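Local coordinates for alanine racemase (Actinobacillus succinogenes, PDB 3C3K), which has the two-lobed fold of periplasmic binding proteins and probably binds a small ligand in the cleft between its lobes, at residues K7-A19 / A34-E47. Sequence-based numbering, arbitrary orientation.
Sequences KTGMLLVMVSNIA and AEKNGYRILLCNTE
Leu11 lays its CD2 methyl 3.4 Å from Tyr39 CD1, the two side chains crossing at about a right angle, while the other methyl of Leu11, CD1, reaches Ala34 CB of helix 21-35. With CG anti to the carbonyl carbon (chi1 -46°), both branches of Leu11 are spread between tyrosine and helix. Further along this face, Val13 CG2 meets Ile41 CG2 at 3.7 Å, and Leu43 lies alongside Val13; Ile30 of helix 21-35 packs on Val13 and Ile41. On the other face, the sulfur of Met10 rests on Leu42 CG. Between these layers the strands run parallel in a beta-alpha-beta crossover, joined by backbone bonds such as Leu42 N to Leu11 O (2.8 Å). At the C-terminal ends, Val15 O accepts a nearly straight bond from Glu47 N and a weak one from Thr46 N. Ile18 N donates to Asn45 OD1 at 2.8 Å, from above the amide's carbonyl plane, while Asn45 ND2 bonds to Glu31 of the second subunit. The strand pair is thus largely apolar along most of its length and turns polar at its C-terminal end, where one asparagine amide ties the loop after strand 9-15 to the second subunit.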
loop_
_atom_site.group_PDB
_atom_site.type_symbol
_atom_site.label_atom_id
_atom_site.label_comp_id
_atom_site.label_asym_id
_atom_site.label_seq_id
_atom_site.Cartn_x
_atom_site.Cartn_y
_atom_site.Cartn_z
ATOM N N LYS B 7 -16.966 8.487 -24.434
ATOM C CA LYS B 7 -16.351 9.847 -24.528
ATOM C C LYS B 7 -15.163 9.940 -23.546
ATOM O O LYS B 7 -14.105 10.453 -23.886
ATOM C CB LYS B 7 -17.392 10.943 -24.238
ATOM C CG LYS B 7 -17.092 12.291 -24.912
ATOM C CD LYS B 7 -17.992 13.396 -24.365
ATOM C CE LYS B 7 -19.476 13.153 -24.688
ATOM N NZ LYS B 7 -19.726 12.887 -26.158
ATOM N N THR B 8 -15.361 9.449 -22.326
ATOM C CA THR B 8 -14.280 9.310 -21.340
ATOM C C THR B 8 -13.443 8.078 -21.678
ATOM O O THR B 8 -13.968 6.960 -21.834
ATOM C CB THR B 8 -14.823 9.250 -19.862
ATOM O OG1 THR B 8 -14.162 8.206 -19.126
ATOM C CG2 THR B 8 -16.333 9.015 -19.823
ATOM N N GLY B 9 -12.142 8.281 -21.830
ATOM C CA GLY B 9 -11.263 7.163 -22.139
ATOM C C GLY B 9 -10.770 6.460 -20.898
ATOM O O GLY B 9 -11.106 6.838 -19.803
ATOM N N MET B 10 -9.945 5.438 -21.095
ATOM C CA MET B 10 -9.215 4.839 -20.002
ATOM C C MET B 10 -7.744 4.718 -20.408
ATOM O O MET B 10 -7.379 4.531 -21.603
ATOM C CB MET B 10 -9.783 3.448 -19.591
ATOM C CG MET B 10 -11.175 3.479 -18.864
ATOM S SD MET B 10 -11.764 1.910 -18.111
ATOM C CE MET B 10 -12.274 0.997 -19.537
ATOM N N LEU B 11 -6.904 4.803 -19.388
ATOM C CA LEU B 11 -5.483 4.502 -19.503
ATOM C C LEU B 11 -5.133 3.271 -18.656
ATOM O O LEU B 11 -5.704 3.085 -17.558
ATOM C CB LEU B 11 -4.701 5.699 -19.027
ATOM C CG LEU B 11 -5.129 7.085 -19.516
ATOM C CD1 LEU B 11 -4.242 8.074 -18.847
ATOM C CD2 LEU B 11 -4.976 7.159 -21.066
ATOM N N LEU B 12 -4.256 2.436 -19.184
ATOM C CA LEU B 12 -3.687 1.288 -18.475
ATOM C C LEU B 12 -2.407 1.657 -17.697
ATOM O O LEU B 12 -1.419 2.148 -18.282
ATOM C CB LEU B 12 -3.388 0.135 -19.463
ATOM C CG LEU B 12 -2.682 -1.118 -18.915
ATOM C CD1 LEU B 12 -3.532 -1.822 -17.823
ATOM C CD2 LEU B 12 -2.457 -2.077 -20.004
ATOM N N VAL B 13 -2.405 1.410 -16.379
ATOM C CA VAL B 13 -1.147 1.442 -15.627
ATOM C C VAL B 13 -0.684 0.034 -15.277
ATOM O O VAL B 13 -1.423 -0.719 -14.664
ATOM C CB VAL B 13 -1.289 2.294 -14.362
ATOM C CG1 VAL B 13 0.063 2.534 -13.693
ATOM C CG2 VAL B 13 -1.983 3.645 -14.703
ATOM N N MET B 14 0.546 -0.308 -15.662
ATOM C CA MET B 14 1.172 -1.581 -15.325
ATOM C C MET B 14 2.059 -1.322 -14.129
ATOM O O MET B 14 3.134 -0.733 -14.260
ATOM C CB MET B 14 1.986 -2.095 -16.527
ATOM C CG MET B 14 1.130 -2.813 -17.633
ATOM S SD MET B 14 1.960 -3.284 -19.236
ATOM C CE MET B 14 3.189 -2.191 -19.223
ATOM N N VAL B 15 1.612 -1.774 -12.963
ATOM C CA VAL B 15 2.220 -1.472 -11.674
ATOM C C VAL B 15 3.241 -2.547 -11.293
ATOM O O VAL B 15 2.988 -3.757 -11.472
ATOM C CB VAL B 15 1.095 -1.441 -10.634
ATOM C CG1 VAL B 15 1.610 -1.244 -9.234
ATOM C CG2 VAL B 15 0.175 -0.269 -10.984
ATOM N N SER B 16 4.398 -2.121 -10.790
ATOM C CA SER B 16 5.400 -3.104 -10.399
ATOM C C SER B 16 5.030 -3.874 -9.123
ATOM O O SER B 16 5.304 -5.044 -9.011
ATOM C CB SER B 16 6.764 -2.419 -10.260
ATOM O OG SER B 16 6.611 -1.347 -9.379
ATOM N N ASN B 17 4.396 -3.241 -8.158
ATOM C CA ASN B 17 3.888 -3.999 -6.982
ATOM C C ASN B 17 2.860 -3.165 -6.253
ATOM O O ASN B 17 3.142 -2.135 -5.659
ATOM C CB ASN B 17 5.061 -4.389 -6.022
ATOM C CG ASN B 17 4.615 -5.221 -4.829
ATOM O OD1 ASN B 17 3.442 -5.260 -4.479
ATOM N ND2 ASN B 17 5.585 -5.879 -4.173
ATOM N N ILE B 18 1.649 -3.627 -6.299
ATOM C CA ILE B 18 0.545 -2.882 -5.786
ATOM C C ILE B 18 0.637 -2.724 -4.241
ATOM O O ILE B 18 0.049 -1.790 -3.677
ATOM C CB ILE B 18 -0.774 -3.536 -6.297
ATOM C CG1 ILE B 18 -1.790 -2.438 -6.592
ATOM C CG2 ILE B 18 -1.204 -4.797 -5.436
ATOM C CD1 ILE B 18 -3.161 -2.963 -6.860
ATOM N N ALA B 19 1.390 -3.597 -3.581
ATOM C CA ALA B 19 1.665 -3.461 -2.156
ATOM C C ALA B 19 2.802 -2.530 -1.782
ATOM O O ALA B 19 2.948 -2.203 -0.606
ATOM C CB ALA B 19 1.842 -4.795 -1.432
ATOM N N ALA B 34 -4.847 12.350 -14.972
ATOM C CA ALA B 34 -5.712 11.674 -15.949
ATOM C C ALA B 34 -7.151 12.150 -15.811
ATOM O O ALA B 34 -7.774 12.464 -16.823
ATOM C CB ALA B 34 -5.593 10.118 -15.842
ATOM N N GLU B 35 -7.668 12.314 -14.579
ATOM C CA GLU B 35 -9.084 12.547 -14.419
ATOM C C GLU B 35 -9.478 14.009 -14.697
ATOM O O GLU B 35 -10.669 14.294 -14.840
ATOM C CB GLU B 35 -9.577 12.113 -13.043
ATOM C CG GLU B 35 -9.295 10.637 -12.756
ATOM C CD GLU B 35 -10.105 10.028 -11.602
ATOM O OE1 GLU B 35 -10.121 10.599 -10.502
ATOM O OE2 GLU B 35 -10.668 8.934 -11.778
ATOM N N LYS B 36 -8.493 14.905 -14.802
ATOM C CA LYS B 36 -8.703 16.296 -15.284
ATOM C C LYS B 36 -8.726 16.396 -16.791
ATOM O O LYS B 36 -9.067 17.461 -17.357
ATOM C CB LYS B 36 -7.558 17.215 -14.856
ATOM C CG LYS B 36 -7.574 17.542 -13.370
ATOM C CD LYS B 36 -8.802 18.422 -12.918
ATOM C CE LYS B 36 -8.695 18.773 -11.430
ATOM N NZ LYS B 36 -10.014 19.403 -11.076
ATOM N N ASN B 37 -8.311 15.314 -17.431
ATOM C CA ASN B 37 -8.197 15.252 -18.864
ATOM C C ASN B 37 -9.125 14.271 -19.509
ATOM O O ASN B 37 -8.891 13.909 -20.662
ATOM C CB ASN B 37 -6.766 14.955 -19.224
ATOM C CG ASN B 37 -5.893 16.167 -19.046
ATOM O OD1 ASN B 37 -5.875 17.038 -19.903
ATOM N ND2 ASN B 37 -5.172 16.244 -17.943
ATOM N N GLY B 38 -10.141 13.808 -18.769
ATOM C CA GLY B 38 -11.193 12.986 -19.348
ATOM C C GLY B 38 -10.816 11.515 -19.382
ATOM O O GLY B 38 -11.321 10.728 -20.205
ATOM N N TYR B 39 -9.933 11.111 -18.497
ATOM C CA TYR B 39 -9.570 9.689 -18.447
ATOM C C TYR B 39 -9.790 9.131 -17.079
ATOM O O TYR B 39 -9.599 9.836 -16.108
ATOM C CB TYR B 39 -8.106 9.517 -18.835
ATOM C CG TYR B 39 -7.874 9.726 -20.300
ATOM C CD1 TYR B 39 -8.007 8.666 -21.205
ATOM C CD2 TYR B 39 -7.479 10.958 -20.793
ATOM C CE1 TYR B 39 -7.836 8.846 -22.556
ATOM C CE2 TYR B 39 -7.307 11.145 -22.162
ATOM C CZ TYR B 39 -7.463 10.061 -23.020
ATOM O OH TYR B 39 -7.269 10.209 -24.366
ATOM N N ARG B 40 -10.181 7.857 -17.029
ATOM C CA ARG B 40 -10.098 7.035 -15.836
ATOM C C ARG B 40 -9.019 5.945 -16.010
ATOM O O ARG B 40 -8.510 5.713 -17.112
ATOM C CB ARG B 40 -11.460 6.357 -15.554
ATOM C CG ARG B 40 -12.654 7.295 -15.613
ATOM C CD ARG B 40 -12.577 8.223 -14.426
ATOM N NE ARG B 40 -13.728 9.100 -14.345
ATOM C CZ ARG B 40 -14.033 9.862 -13.303
ATOM N NH1 ARG B 40 -13.249 9.922 -12.228
ATOM N NH2 ARG B 40 -15.101 10.630 -13.384
ATOM N N ILE B 41 -8.691 5.270 -14.924
ATOM C CA ILE B 41 -7.464 4.506 -14.865
ATOM C C ILE B 41 -7.755 3.031 -14.616
ATOM O O ILE B 41 -8.508 2.694 -13.713
ATOM C CB ILE B 41 -6.584 5.088 -13.702
ATOM C CG1 ILE B 41 -6.173 6.567 -13.985
ATOM C CG2 ILE B 41 -5.390 4.244 -13.423
ATOM C CD1 ILE B 41 -5.329 6.712 -15.234
ATOM N N LEU B 42 -7.169 2.141 -15.412
ATOM C CA LEU B 42 -7.230 0.724 -15.072
ATOM C C LEU B 42 -5.840 0.288 -14.658
ATOM O O LEU B 42 -4.834 0.684 -15.313
ATOM C CB LEU B 42 -7.697 -0.106 -16.235
ATOM C CG LEU B 42 -9.165 -0.219 -16.599
ATOM C CD1 LEU B 42 -9.222 -1.059 -17.861
ATOM C CD2 LEU B 42 -10.001 -0.826 -15.479
ATOM N N LEU B 43 -5.737 -0.501 -13.597
ATOM C CA LEU B 43 -4.433 -0.991 -13.132
ATOM C C LEU B 43 -4.210 -2.458 -13.453
ATOM O O LEU B 43 -5.136 -3.238 -13.503
ATOM C CB LEU B 43 -4.309 -0.855 -11.598
ATOM C CG LEU B 43 -4.535 0.512 -11.009
ATOM C CD1 LEU B 43 -4.477 0.315 -9.512
ATOM C CD2 LEU B 43 -3.449 1.533 -11.488
ATOM N N CYS B 44 -2.968 -2.854 -13.606
ATOM C CA CYS B 44 -2.652 -4.282 -13.641
ATOM C C CYS B 44 -1.429 -4.452 -12.782
ATOM O O CYS B 44 -0.450 -3.690 -12.928
ATOM C CB CYS B 44 -2.332 -4.748 -15.033
ATOM S SG CYS B 44 -2.017 -6.563 -15.025
ATOM N N ASN B 45 -1.501 -5.395 -11.854
ATOM C CA ASN B 45 -0.398 -5.645 -10.952
ATOM C C ASN B 45 0.481 -6.646 -11.635
ATOM O O ASN B 45 0.410 -7.859 -11.372
ATOM C CB ASN B 45 -0.878 -6.199 -9.591
ATOM C CG ASN B 45 0.248 -6.302 -8.615
ATOM O OD1 ASN B 45 1.041 -5.346 -8.485
ATOM N ND2 ASN B 45 0.382 -7.477 -7.960
ATOM N N THR B 46 1.322 -6.131 -12.526
ATOM C CA THR B 46 2.063 -6.996 -13.488
ATOM C C THR B 46 3.286 -7.584 -12.813
ATOM O O THR B 46 3.697 -8.723 -13.076
ATOM C CB THR B 46 2.453 -6.201 -14.804
ATOM O OG1 THR B 46 2.947 -4.908 -14.454
ATOM C CG2 THR B 46 1.261 -5.975 -15.672
ATOM N N GLU B 47 3.904 -6.793 -11.941
ATOM C CA GLU B 47 5.147 -7.238 -11.249
ATOM C C GLU B 47 6.220 -7.786 -12.167
ATOM O O GLU B 47 6.865 -8.840 -11.854
ATOM C CB GLU B 47 4.823 -8.315 -10.226
ATOM C CG GLU B 47 3.730 -7.903 -9.277
ATOM C CD GLU B 47 3.551 -8.891 -8.128
ATOM O OE1 GLU B 47 2.692 -9.789 -8.176
ATOM O OE2 GLU B 47 4.280 -8.752 -7.150
#